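Local coordinates for protein argininosuccinate lyase (Chelativorans sp., PDB 6RX8) that probably catalyses the last step of arginine biosynthesis, the cleavage of argininosuccinate into arginine and fumarate, at residues V153-T158 with Q358-N363; R112-N117 with C196-A201; M290-S295 with H340-V345; M106-S111 with T206-N211; I406-V411 with I423-D428. The protein carries 2 engineered substitutions. All coordinates share one frame; numbering follows the deposited sequence.

Contact 1: V153-T158 with Q358-N363; sequences VMVVYT and QYAAEN. With FUM (fumaric acid), chain B.
The carbonyl O of Y359, whose backbone lies against V155, is gripped by two N-H groups, from N363 N at 2.9 Å and E362 N at 3.2 Å, as helix 353-362 comes to its end. Residues 358-362 of that helix run at 70° to strand 153-158, and no hydrogen bond joins the two. Instead V155 CG1, placed anti to the carbonyl carbon (chi1 -56°), presses on the helix backbone, 3.4 Å from A360 CA, tighter than usual for two carbons. The methyl CB of A360 fits between two valines, 3.9 Å from V155 CG1 and 4.2 Å from V153 CG2. W437 and P436 continue this apolar patch. At the far end of the strand T158 OG1 gives a 2.7 Å hydrogen bond to fumarate O. K286 of the third subunit also bonds that hydroxyl, and S111, R112 and N113 of the second subunit hold the same fumarate: a binding site shared by three subunits, as is typical of the fumarase/aspartase superfamily.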
# COMPACT_ATOMS: atom_id res chain seq x y z
N VAL A 153 32.26 8.46 -21.86
CA VAL A 153 32.62 7.36 -20.97
C VAL A 153 32.32 7.77 -19.54
O VAL A 153 32.57 8.91 -19.13
CB VAL A 153 34.10 6.98 -21.16
CG1 VAL A 153 35.02 8.16 -20.85
CG2 VAL A 153 34.44 5.79 -20.27
N MET A 154 31.78 6.83 -18.77
CA MET A 154 31.46 7.07 -17.37
C MET A 154 31.24 5.71 -16.71
O MET A 154 31.04 4.70 -17.39
CB MET A 154 30.22 7.94 -17.21
CG MET A 154 28.94 7.24 -17.62
SD MET A 154 27.45 8.22 -17.36
CE MET A 154 26.20 6.93 -17.36
N VAL A 155 31.23 5.69 -15.39
CA VAL A 155 30.98 4.44 -14.69
C VAL A 155 29.48 4.21 -14.55
O VAL A 155 28.70 5.16 -14.37
CB VAL A 155 31.67 4.41 -13.31
CG1 VAL A 155 33.16 4.66 -13.46
CG2 VAL A 155 31.00 5.39 -12.36
N VAL A 156 29.09 2.95 -14.65
CA VAL A 156 27.80 2.47 -14.19
C VAL A 156 27.96 1.99 -12.75
O VAL A 156 29.03 1.52 -12.34
CB VAL A 156 27.24 1.37 -15.11
CG1 VAL A 156 28.05 0.08 -14.98
CG2 VAL A 156 25.75 1.12 -14.81
N TYR A 157 26.88 2.11 -11.98
CA TYR A 157 26.85 1.71 -10.59
C TYR A 157 26.00 0.45 -10.42
O TYR A 157 25.02 0.24 -11.13
CB TYR A 157 26.28 2.82 -9.69
CG TYR A 157 27.12 4.07 -9.73
CD1 TYR A 157 26.96 5.00 -10.74
CD2 TYR A 157 28.11 4.29 -8.78
CE1 TYR A 157 27.75 6.13 -10.80
CE2 TYR A 157 28.90 5.42 -8.84
CZ TYR A 157 28.72 6.34 -9.85
OH TYR A 157 29.53 7.45 -9.90
N THR A 158 26.41 -0.37 -9.47
CA THR A 158 25.51 -1.33 -8.85
C THR A 158 25.65 -1.16 -7.34
O THR A 158 26.77 -0.98 -6.83
CB THR A 158 25.82 -2.78 -9.26
OG1 THR A 158 27.11 -3.15 -8.77
CG2 THR A 158 25.76 -2.95 -10.77
N GLN A 358 37.44 10.66 -15.49
CA GLN A 358 38.38 10.54 -14.38
C GLN A 358 38.00 9.39 -13.46
O GLN A 358 38.83 8.54 -13.13
CB GLN A 358 38.43 11.86 -13.59
CG GLN A 358 39.41 11.83 -12.44
CD GLN A 358 39.32 13.06 -11.55
OE1 GLN A 358 38.65 14.04 -11.88
NE2 GLN A 358 40.01 13.01 -10.42
N TYR A 359 36.74 9.36 -13.01
CA TYR A 359 36.30 8.28 -12.14
C TYR A 359 36.49 6.93 -12.82
O TYR A 359 37.03 5.99 -12.22
CB TYR A 359 34.84 8.47 -11.75
CG TYR A 359 34.55 9.62 -10.81
CD1 TYR A 359 35.57 10.27 -10.12
CD2 TYR A 359 33.26 10.06 -10.61
CE1 TYR A 359 35.30 11.32 -9.25
CE2 TYR A 359 32.98 11.10 -9.74
CZ TYR A 359 33.99 11.73 -9.07
OH TYR A 359 33.70 12.76 -8.22
N ALA A 360 36.05 6.81 -14.08
CA ALA A 360 36.18 5.55 -14.80
C ALA A 360 37.63 5.07 -14.81
O ALA A 360 37.90 3.89 -14.60
CB ALA A 360 35.66 5.70 -16.23
N ALA A 361 38.57 5.99 -15.02
CA ALA A 361 39.98 5.63 -15.15
C ALA A 361 40.64 5.40 -13.80
O ALA A 361 41.62 4.63 -13.72
CB ALA A 361 40.72 6.73 -15.91
N GLU A 362 40.14 6.03 -12.74
CA GLU A 362 40.86 6.09 -11.48
C GLU A 362 40.28 5.25 -10.35
O GLU A 362 41.05 4.81 -9.49
CB GLU A 362 40.95 7.55 -10.99
CG GLU A 362 41.78 8.43 -11.90
CD GLU A 362 42.05 9.81 -11.33
OE1 GLU A 362 41.44 10.18 -10.31
OE2 GLU A 362 42.89 10.52 -11.90
N ASN A 363 38.97 4.98 -10.33
CA ASN A 363 38.33 4.44 -9.13
C ASN A 363 38.03 2.94 -9.21
O ASN A 363 37.18 2.45 -8.47
CB ASN A 363 37.04 5.21 -8.83
CG ASN A 363 37.30 6.64 -8.44
OD1 ASN A 363 38.44 6.99 -8.13
ND2 ASN A 363 36.27 7.48 -8.45
OXT FUM B . 28.59 -5.63 -7.07
C FUM B . 27.81 -6.33 -7.76
O FUM B . 27.01 -5.81 -8.58
C4 FUM B . 27.89 -7.79 -7.56
C5 FUM B . 28.14 -8.57 -8.61
C6 FUM B . 28.25 -10.05 -8.49
O7 FUM B . 28.32 -10.76 -9.53
O8 FUM B . 28.27 -10.56 -7.35

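Contact 2: R112-N117 with C196-A201; sequences RNDLAN and CPLGAA. With FUM (fumaric acid), chain C; FUM (fumaric acid), chain D.
At the start of the helix that D114 ties to the 196-201 loop, the guanidinium of R112 meets two fumarates: one spreads over a face, its C4 3.0 Å above the plane and offset toward the rim, while the other brings its carboxylate carbon C6 to the edge, in plane. The edge fumarate takes R112 NE on O8 at 2.8 Å, with NH2 on the same oxygen, and its O7 receives R112 N. Its other carboxylate is met almost straight by N113 ND2, 2.9 Å from O. A methionine in place of R112 has no N-H to offer, and would probably leave O8 without its two side-chain partners and the second fumarate without the flat cation against it. The helix N-terminus serves as an anion site, and D114 fixes the loop behind it, a type II turn from P197 to A200. CG of D114 sits between its own backbone N and carbonyl carbon (chi1 63°), bringing OD2 into the loop. There G199 N meets OD2 at 3.0 Å, nearly along the C-O axis, and A201 N adds a weak bond at 2.9 Å. OD1 turns back to S111 N. L198 CD2 lies 3.7 Å from D114 O.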
# COMPACT_ATOMS: atom_id res chain seq x y z
N ARG A 112 -27.38 5.87 -14.22
CA ARG A 112 -26.15 6.54 -13.81
C ARG A 112 -24.96 5.58 -13.78
O ARG A 112 -23.81 6.01 -13.90
CB ARG A 112 -26.32 7.19 -12.44
CG ARG A 112 -27.15 8.47 -12.50
CD ARG A 112 -27.21 9.18 -11.16
NE ARG A 112 -27.79 8.34 -10.13
CZ ARG A 112 -28.01 8.71 -8.87
NH1 ARG A 112 -27.71 9.94 -8.47
NH2 ARG A 112 -28.53 7.84 -8.01
N ASN A 113 -25.21 4.28 -13.63
CA ASN A 113 -24.11 3.35 -13.47
C ASN A 113 -23.34 3.16 -14.77
O ASN A 113 -22.11 3.25 -14.79
CB ASN A 113 -24.61 2.01 -12.94
CG ASN A 113 -25.31 2.14 -11.61
OD1 ASN A 113 -25.22 3.17 -10.95
ND2 ASN A 113 -26.01 1.09 -11.21
N ASP A 114 -24.05 2.89 -15.87
CA ASP A 114 -23.30 2.72 -17.11
C ASP A 114 -22.87 4.07 -17.68
O ASP A 114 -21.77 4.17 -18.24
CB ASP A 114 -24.08 1.85 -18.12
CG ASP A 114 -25.39 2.45 -18.60
OD1 ASP A 114 -26.01 3.27 -17.89
OD2 ASP A 114 -25.84 2.02 -19.69
N LEU A 115 -23.65 5.12 -17.45
CA LEU A 115 -23.22 6.47 -17.80
C LEU A 115 -21.90 6.82 -17.12
O LEU A 115 -20.96 7.31 -17.76
CB LEU A 115 -24.29 7.49 -17.41
CG LEU A 115 -23.89 8.97 -17.37
CD1 LEU A 115 -23.56 9.54 -18.74
CD2 LEU A 115 -25.03 9.79 -16.72
N ALA A 116 -21.83 6.58 -15.81
CA ALA A 116 -20.65 6.97 -15.05
C ALA A 116 -19.44 6.16 -15.46
O ALA A 116 -18.35 6.70 -15.65
CB ALA A 116 -20.92 6.81 -13.55
N ASN A 117 -19.61 4.84 -15.59
CA ASN A 117 -18.47 4.01 -15.97
C ASN A 117 -17.96 4.41 -17.34
O ASN A 117 -16.74 4.51 -17.56
CB ASN A 117 -18.86 2.54 -15.94
CG ASN A 117 -18.47 1.87 -14.62
OD1 ASN A 117 -18.96 2.25 -13.55
ND2 ASN A 117 -17.58 0.88 -14.70
N CYS A 196 -16.83 0.05 -24.42
CA CYS A 196 -18.00 0.83 -24.04
C CYS A 196 -18.94 0.02 -23.18
O CYS A 196 -19.44 -1.02 -23.64
CB CYS A 196 -18.74 1.32 -25.29
SG CYS A 196 -20.08 2.46 -24.89
N PRO A 197 -19.26 0.45 -21.96
CA PRO A 197 -20.23 -0.28 -21.14
C PRO A 197 -21.67 0.19 -21.30
O PRO A 197 -22.56 -0.40 -20.68
CB PRO A 197 -19.73 0.02 -19.71
CG PRO A 197 -19.22 1.41 -19.82
CD PRO A 197 -18.63 1.56 -21.21
N LEU A 198 -21.92 1.21 -22.11
CA LEU A 198 -23.27 1.74 -22.27
C LEU A 198 -24.18 0.66 -22.84
O LEU A 198 -23.79 -0.13 -23.70
CB LEU A 198 -23.26 2.97 -23.16
CG LEU A 198 -22.64 4.21 -22.51
CD1 LEU A 198 -22.34 5.32 -23.51
CD2 LEU A 198 -23.56 4.73 -21.39
N GLY A 199 -25.41 0.63 -22.34
CA GLY A 199 -26.34 -0.44 -22.61
C GLY A 199 -26.47 -1.42 -21.47
O GLY A 199 -27.47 -2.15 -21.41
N ALA A 200 -25.50 -1.47 -20.56
CA ALA A 200 -25.65 -2.24 -19.34
C ALA A 200 -26.70 -1.63 -18.42
O ALA A 200 -27.22 -2.33 -17.54
CB ALA A 200 -24.31 -2.33 -18.61
N ALA A 201 -27.03 -0.36 -18.59
CA ALA A 201 -28.01 0.34 -17.74
C ALA A 201 -27.61 0.13 -16.29
O ALA A 201 -26.45 0.40 -15.90
CB ALA A 201 -29.40 -0.10 -18.09
OXT FUM C . -29.03 1.64 -7.32
C FUM C . -28.30 1.87 -8.31
O FUM C . -27.54 0.99 -8.79
C4 FUM C . -28.39 3.23 -8.89
C5 FUM C . -28.71 3.36 -10.18
C6 FUM C . -28.84 4.69 -10.83
O7 FUM C . -28.98 4.76 -12.07
O8 FUM C . -28.81 5.72 -10.12
OXT FUM D . -24.20 8.54 -9.03
C FUM D . -24.87 7.74 -8.34
O FUM D . -25.11 6.57 -8.71
C4 FUM D . -25.40 8.13 -7.02
C5 FUM D . -24.81 9.06 -6.30
C6 FUM D . -25.35 9.43 -4.97
O7 FUM D . -24.52 10.02 -4.26
O8 FUM D . -26.53 9.17 -4.59

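Contact 3: M290-S295 with H340-V345; sequences MSLERS and HAMTGV. Engineered in segment 290-295: M290 (natural residue Asp). With FUM (fumaric acid), chain E.
In the long helical bundle characteristic of the fumarase/aspartase superfamily, S291, L292 and S295 of helix 290-301 pack against A341, M342 and V345 of helix 329-348. The short segments run roughly antiparallel, with a crossing angle of -146° and axes 9.8 Å apart. L292 meets both M342 and V345 at about a right angle: its CD2 touches M342 SD at 3.8 Å and V345 CG1 at 3.9 Å. M342 is folded at chi2 and chi3 (both near -60°), which turns its sulfur back beside this methyl while CG rests 3.8 Å from S295 OG. The serine hydroxyls at the interface are satisfied by backbone. S295 OG gives its hydrogen to S291 O at 2.8 Å, reaching that oxygen from the face opposite to S295 N. S291 OG touches V345 CG2 at 3.7 Å but is hydrogen-bonded to F276 O. On another side of helix 290-301, R294 NE and NH2 both hold fumarate O7, and the engineered M290 lays CG 3.4 Å from the same oxygen. Helix 236-262 flanks the pair through L252, which touches S295 and M342, and I259, which touches L292; L25 of helix 20-31 reaches A341, and Y138 of helix 112-147 meets M342.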
# COMPACT_ATOMS: atom_id res chain seq x y z
N MET A 290 15.47 20.35 -7.12
CA MET A 290 14.07 20.41 -6.74
C MET A 290 13.18 19.79 -7.80
O MET A 290 12.16 19.18 -7.47
CB MET A 290 13.68 21.87 -6.49
CG MET A 290 12.26 22.07 -6.03
SD MET A 290 11.85 21.19 -4.52
CE MET A 290 12.81 22.10 -3.32
N SER A 291 13.54 19.91 -9.08
CA SER A 291 12.81 19.19 -10.11
C SER A 291 12.84 17.69 -9.86
O SER A 291 11.83 16.99 -10.02
CB SER A 291 13.41 19.51 -11.48
OG SER A 291 14.78 19.15 -11.47
N LEU A 292 14.01 17.17 -9.48
CA LEU A 292 14.13 15.74 -9.26
C LEU A 292 13.30 15.29 -8.07
O LEU A 292 12.60 14.27 -8.14
CB LEU A 292 15.60 15.36 -9.06
CG LEU A 292 16.59 15.81 -10.14
CD1 LEU A 292 18.00 15.33 -9.83
CD2 LEU A 292 16.11 15.35 -11.50
N GLU A 293 13.36 16.04 -6.97
CA GLU A 293 12.72 15.57 -5.75
C GLU A 293 11.21 15.70 -5.85
O GLU A 293 10.48 14.84 -5.35
CB GLU A 293 13.27 16.31 -4.53
CG GLU A 293 14.71 15.89 -4.18
CD GLU A 293 15.11 16.21 -2.75
OE1 GLU A 293 16.06 15.56 -2.24
OE2 GLU A 293 14.48 17.12 -2.16
N ARG A 294 10.71 16.75 -6.51
CA ARG A 294 9.28 16.85 -6.73
C ARG A 294 8.81 15.81 -7.73
O ARG A 294 7.66 15.35 -7.67
CB ARG A 294 8.90 18.25 -7.20
CG ARG A 294 8.87 19.29 -6.09
CD ARG A 294 8.62 20.67 -6.67
NE ARG A 294 8.49 21.72 -5.66
CZ ARG A 294 7.36 21.99 -5.00
NH1 ARG A 294 6.26 21.29 -5.24
NH2 ARG A 294 7.35 22.97 -4.11
N SER A 295 9.67 15.42 -8.67
CA SER A 295 9.30 14.33 -9.56
C SER A 295 9.21 13.02 -8.79
O SER A 295 8.29 12.23 -9.01
CB SER A 295 10.30 14.23 -10.71
OG SER A 295 10.19 15.36 -11.58
N HIS A 340 6.95 15.44 -17.90
CA HIS A 340 7.44 16.61 -18.61
C HIS A 340 8.70 17.17 -17.97
O HIS A 340 9.66 17.52 -18.66
CB HIS A 340 6.34 17.67 -18.64
CG HIS A 340 5.24 17.37 -19.58
ND1 HIS A 340 4.02 18.02 -19.53
CD2 HIS A 340 5.17 16.52 -20.63
CE1 HIS A 340 3.25 17.58 -20.51
NE2 HIS A 340 3.92 16.66 -21.19
N ALA A 341 8.71 17.29 -16.64
CA ALA A 341 9.88 17.82 -15.95
C ALA A 341 11.11 16.97 -16.25
O ALA A 341 12.18 17.50 -16.57
CB ALA A 341 9.63 17.88 -14.45
N MET A 342 10.98 15.65 -16.13
CA MET A 342 12.12 14.77 -16.34
C MET A 342 12.50 14.71 -17.81
O MET A 342 13.68 14.52 -18.13
CB MET A 342 11.82 13.37 -15.81
CG MET A 342 11.77 13.31 -14.31
SD MET A 342 13.31 13.83 -13.53
CE MET A 342 14.45 12.64 -14.22
N THR A 343 11.54 14.92 -18.71
CA THR A 343 11.87 15.10 -20.13
C THR A 343 12.84 16.26 -20.31
O THR A 343 13.86 16.13 -21.00
CB THR A 343 10.59 15.33 -20.93
OG1 THR A 343 9.74 14.19 -20.83
CG2 THR A 343 10.88 15.62 -22.41
N GLY A 344 12.53 17.42 -19.72
CA GLY A 344 13.42 18.56 -19.83
C GLY A 344 14.71 18.38 -19.04
O GLY A 344 15.77 18.82 -19.48
N VAL A 345 14.63 17.74 -17.88
CA VAL A 345 15.84 17.45 -17.12
C VAL A 345 16.82 16.67 -17.99
O VAL A 345 18.01 16.99 -18.06
CB VAL A 345 15.52 16.67 -15.83
CG1 VAL A 345 16.80 15.97 -15.32
CG2 VAL A 345 14.99 17.60 -14.79
OXT FUM E . 9.95 25.32 0.07
C FUM E . 11.09 24.99 -0.32
O FUM E . 11.99 24.61 0.46
C4 FUM E . 11.45 25.02 -1.75
C5 FUM E . 10.53 24.89 -2.69
C6 FUM E . 10.90 24.91 -4.11
O7 FUM E . 10.04 24.40 -4.85
O8 FUM E . 11.98 25.39 -4.55

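Contact 4: M106-S111 with T206-N211; sequences MHIGRS and TGWPLN. With FUM (fumaric acid), chain C.
I108 sets its methyl CG2, anti to its backbone N, over the indole of W208, 3.3 Å from the centroid of the five-membered ring and 8° off its normal, a CH-pi contact. Next to it G109 meets three residues with its backbone alone: its O is 3.5 Å from L210 CD1, its CA 3.7 Å from T206 OG1, and its N lies near W208 CD1. A CB on G109 would stand about 3.1 Å from L210 CD2, so the tight fit and the positive phi agree on glycine. Around this first shell, T206 OG1 accepts W208 N at 3.0 Å in an ST turn that fixes where the indole starts, while residues 107-110 make a type II turn. That turn is braced by R110 NE, which binds H107 ND1 at 3.0 Å with the partner in the guanidinium plane. Farther out, D372 of the second subunit takes the indole N-H and R376 of that subunit makes a cation-pi contact with the ring. A serine in place of W208 would probably leave I108 without its aromatic face and R376 of the second subunit without its ring. The 106-111 loop ends at S111, whose OG gives fumarate O7 a 2.6 Å hydrogen bond: an N-cap serine that is part of the fumarate-binding site.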
# COMPACT_ATOMS: atom_id res chain seq x y z
N MET A 106 -34.25 11.25 -22.22
CA MET A 106 -32.88 10.94 -22.58
C MET A 106 -32.30 9.81 -21.73
O MET A 106 -31.24 9.28 -22.07
CB MET A 106 -32.00 12.19 -22.48
CG MET A 106 -31.63 12.61 -21.07
SD MET A 106 -30.03 13.44 -21.04
CE MET A 106 -30.07 14.23 -19.44
N HIS A 107 -32.96 9.44 -20.64
CA HIS A 107 -32.45 8.40 -19.75
C HIS A 107 -33.06 7.04 -20.04
O HIS A 107 -32.77 6.08 -19.30
CB HIS A 107 -32.71 8.78 -18.30
CG HIS A 107 -31.71 8.23 -17.34
ND1 HIS A 107 -30.35 8.24 -17.58
CD2 HIS A 107 -31.86 7.70 -16.10
CE1 HIS A 107 -29.72 7.72 -16.55
NE2 HIS A 107 -30.61 7.39 -15.63
N ILE A 108 -33.91 6.94 -21.06
CA ILE A 108 -34.54 5.67 -21.40
C ILE A 108 -33.45 4.64 -21.65
O ILE A 108 -32.51 4.87 -22.42
CB ILE A 108 -35.45 5.85 -22.63
CG1 ILE A 108 -36.71 6.63 -22.25
CG2 ILE A 108 -35.80 4.49 -23.26
CD1 ILE A 108 -37.49 7.16 -23.45
N GLY A 109 -33.57 3.48 -21.00
CA GLY A 109 -32.63 2.41 -21.21
C GLY A 109 -31.27 2.66 -20.61
O GLY A 109 -30.31 1.96 -20.95
N ARG A 110 -31.16 3.62 -19.70
CA ARG A 110 -29.87 4.05 -19.21
C ARG A 110 -29.91 4.21 -17.70
O ARG A 110 -30.96 4.35 -17.08
CB ARG A 110 -29.45 5.37 -19.87
CG ARG A 110 -28.00 5.77 -19.63
CD ARG A 110 -27.68 7.05 -20.40
NE ARG A 110 -28.42 8.21 -19.90
CZ ARG A 110 -28.22 9.45 -20.31
NH1 ARG A 110 -27.30 9.70 -21.24
NH2 ARG A 110 -28.92 10.45 -19.79
N SER A 111 -28.72 4.19 -17.12
CA SER A 111 -28.52 4.33 -15.69
C SER A 111 -27.44 5.37 -15.45
O SER A 111 -26.66 5.70 -16.34
CB SER A 111 -28.12 2.98 -15.07
OG SER A 111 -27.85 3.10 -13.69
N THR A 206 -31.46 -3.78 -20.44
CA THR A 206 -32.75 -3.11 -20.51
C THR A 206 -33.60 -3.83 -21.54
O THR A 206 -33.08 -4.48 -22.45
CB THR A 206 -32.59 -1.63 -20.89
OG1 THR A 206 -33.88 -1.05 -21.13
CG2 THR A 206 -31.72 -1.47 -22.14
N GLY A 207 -34.91 -3.73 -21.37
CA GLY A 207 -35.81 -4.20 -22.40
C GLY A 207 -35.95 -3.28 -23.59
O GLY A 207 -36.54 -3.68 -24.60
N TRP A 208 -35.44 -2.06 -23.51
CA TRP A 208 -35.48 -1.17 -24.65
C TRP A 208 -34.53 -1.67 -25.73
O TRP A 208 -33.44 -2.17 -25.41
CB TRP A 208 -35.11 0.26 -24.24
CG TRP A 208 -36.16 0.93 -23.41
CD1 TRP A 208 -36.16 1.07 -22.06
CD2 TRP A 208 -37.36 1.56 -23.88
NE1 TRP A 208 -37.29 1.73 -21.65
CE2 TRP A 208 -38.04 2.04 -22.75
CE3 TRP A 208 -37.93 1.74 -25.14
CZ2 TRP A 208 -39.26 2.72 -22.84
CZ3 TRP A 208 -39.15 2.42 -25.23
CH2 TRP A 208 -39.79 2.90 -24.09
N PRO A 209 -34.90 -1.58 -27.02
CA PRO A 209 -34.03 -2.15 -28.07
C PRO A 209 -32.87 -1.23 -28.44
O PRO A 209 -32.80 -0.63 -29.53
CB PRO A 209 -35.01 -2.38 -29.23
CG PRO A 209 -36.05 -1.31 -29.06
CD PRO A 209 -36.19 -1.11 -27.56
N LEU A 210 -31.93 -1.10 -27.52
CA LEU A 210 -30.75 -0.28 -27.77
C LEU A 210 -29.87 -0.94 -28.81
O LEU A 210 -29.85 -2.17 -28.96
CB LEU A 210 -29.95 -0.07 -26.49
CG LEU A 210 -30.75 0.40 -25.27
CD1 LEU A 210 -29.78 0.79 -24.16
CD2 LEU A 210 -31.69 1.54 -25.63
N ASN A 211 -29.14 -0.12 -29.55
CA ASN A 211 -28.04 -0.58 -30.38
C ASN A 211 -26.77 -0.17 -29.66
O ASN A 211 -26.32 0.98 -29.77
CB ASN A 211 -28.11 -0.02 -31.80
CG ASN A 211 -27.02 -0.57 -32.67
OD1 ASN A 211 -26.04 -1.14 -32.18
ND2 ASN A 211 -27.16 -0.39 -33.97
OXT FUM C . -29.03 1.64 -7.32
C FUM C . -28.30 1.87 -8.31
O FUM C . -27.54 0.99 -8.79
C4 FUM C . -28.39 3.23 -8.89
C5 FUM C . -28.71 3.36 -10.18
C6 FUM C . -28.84 4.69 -10.83
O7 FUM C . -28.98 4.76 -12.07
O8 FUM C . -28.81 5.72 -10.12

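Contact 5: I406-V411 with I423-D428; sequences IGLDLV and INVSAD
L408 and A427, each the first residue of its helix, bring their CA atoms to 5.1 Å, so that two helix starts lie side by side with G407 and S426 as N-caps. Helix 408-419 opens with V411 N bonded to G407 O at 3.2 Å, while S426 OG caps its own helix at D429 N. Across the contact no hydrogen bond forms, and methyls do most of the touching. L408 reaches over with CG anti to its N (chi1 -172°), and its methyl CD1 ends 3.3 Å from the carbonyl oxygen of V425. That methyl is also 4.4 Å from V425 CG2, and L408 CB comes within 4.3 Å of A427 CB. One turn along, V411 CG1 faces I423 CG2 at 4.4 Å, I423 opening the inverse gamma turn centred on N424. The patch lies near the surface of the C-terminal region, where I430 of helix 427-434 touches L408, V411 and V425 alike, V378 of helix 367-378 backs I423 and V425, and L410 packs on helix 382-399.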
# COMPACT_ATOMS: atom_id res chain seq x y z
N ILE A 406 48.04 1.58 -11.95
CA ILE A 406 48.41 0.21 -11.60
C ILE A 406 49.26 -0.36 -12.72
O ILE A 406 48.88 -0.30 -13.90
CB ILE A 406 47.16 -0.65 -11.36
CG1 ILE A 406 46.43 -0.20 -10.10
CG2 ILE A 406 47.55 -2.14 -11.25
CD1 ILE A 406 45.10 -0.88 -9.91
N GLY A 407 50.40 -0.94 -12.36
CA GLY A 407 51.33 -1.46 -13.33
C GLY A 407 51.71 -2.91 -13.13
O GLY A 407 51.13 -3.61 -12.28
N LEU A 408 52.69 -3.37 -13.90
CA LEU A 408 53.10 -4.77 -13.83
C LEU A 408 53.58 -5.13 -12.43
O LEU A 408 53.19 -6.17 -11.90
CB LEU A 408 54.18 -5.03 -14.87
CG LEU A 408 54.63 -6.47 -15.09
CD1 LEU A 408 53.47 -7.38 -15.47
CD2 LEU A 408 55.70 -6.49 -16.17
N ASP A 409 54.40 -4.27 -11.82
CA ASP A 409 54.97 -4.57 -10.51
C ASP A 409 53.89 -4.80 -9.46
O ASP A 409 53.98 -5.73 -8.65
CB ASP A 409 55.90 -3.43 -10.06
CG ASP A 409 57.19 -3.36 -10.86
OD1 ASP A 409 57.51 -4.34 -11.58
OD2 ASP A 409 57.89 -2.33 -10.78
N LEU A 410 52.85 -3.96 -9.45
CA LEU A 410 51.80 -4.13 -8.45
C LEU A 410 51.01 -5.41 -8.69
O LEU A 410 50.63 -6.10 -7.74
CB LEU A 410 50.89 -2.91 -8.45
CG LEU A 410 49.85 -2.91 -7.34
CD1 LEU A 410 50.53 -2.90 -5.98
CD2 LEU A 410 48.92 -1.72 -7.46
N VAL A 411 50.75 -5.74 -9.96
CA VAL A 411 49.99 -6.95 -10.27
C VAL A 411 50.78 -8.20 -9.91
O VAL A 411 50.23 -9.17 -9.39
CB VAL A 411 49.59 -6.94 -11.76
CG1 VAL A 411 49.04 -8.30 -12.19
CG2 VAL A 411 48.57 -5.84 -12.02
N ILE A 423 52.75 -14.17 -12.68
CA ILE A 423 51.75 -14.40 -13.71
C ILE A 423 52.28 -13.79 -14.99
O ILE A 423 52.84 -12.69 -14.98
CB ILE A 423 50.38 -13.84 -13.27
CG1 ILE A 423 49.28 -14.30 -14.23
CG2 ILE A 423 50.44 -12.33 -13.16
CD1 ILE A 423 47.90 -14.37 -13.59
N ASN A 424 52.12 -14.52 -16.08
CA ASN A 424 52.83 -14.20 -17.32
C ASN A 424 51.95 -13.30 -18.19
O ASN A 424 51.31 -13.73 -19.15
CB ASN A 424 53.22 -15.48 -18.03
CG ASN A 424 54.51 -15.35 -18.77
OD1 ASN A 424 55.59 -15.55 -18.21
ND2 ASN A 424 54.42 -14.97 -20.03
N VAL A 425 51.94 -12.02 -17.83
CA VAL A 425 51.27 -10.98 -18.61
C VAL A 425 52.22 -9.78 -18.67
O VAL A 425 53.11 -9.63 -17.84
CB VAL A 425 49.90 -10.56 -18.02
CG1 VAL A 425 48.96 -11.77 -17.98
CG2 VAL A 425 50.06 -9.95 -16.63
N SER A 426 52.00 -8.93 -19.66
CA SER A 426 52.90 -7.81 -19.91
C SER A 426 52.32 -6.51 -19.36
O SER A 426 51.14 -6.42 -19.02
CB SER A 426 53.17 -7.66 -21.41
OG SER A 426 52.04 -7.10 -22.05
N ALA A 427 53.18 -5.50 -19.28
CA ALA A 427 52.72 -4.17 -18.89
C ALA A 427 51.69 -3.64 -19.89
O ALA A 427 50.76 -2.93 -19.49
CB ALA A 427 53.90 -3.21 -18.79
N ASP A 428 51.85 -3.98 -21.17
CA ASP A 428 50.86 -3.58 -22.17
C ASP A 428 49.54 -4.29 -21.94
O ASP A 428 48.47 -3.69 -22.09
CB ASP A 428 51.38 -3.87 -23.58
CG ASP A 428 52.33 -2.81 -24.09
OD1 ASP A 428 52.12 -1.61 -23.80
OD2 ASP A 428 53.30 -3.18 -24.80

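How the contacts relate
Contacts 1 to 4 are buried, whereas contact 5 is a surface contact between helix starts that no other chain touches. Contacts 2 and 4 adjoin, A201 lying against S111, and share one fumarate; contact 2 pairs charge and backbone N-H groups, contact 4 mostly methyls and a ring. Contact 1 lies on the opposite side of the chain's centre, about 57 Å from contact 2 between centres, yet its T158 meets a fumarate held by the 111-113 residues of the second subunit, so the distant ends meet through the assembly. Contact 3, near the middle, is apolar between its helices; its R294 holds another fumarate, while R294 of the fourth subunit holds the one lying over R112.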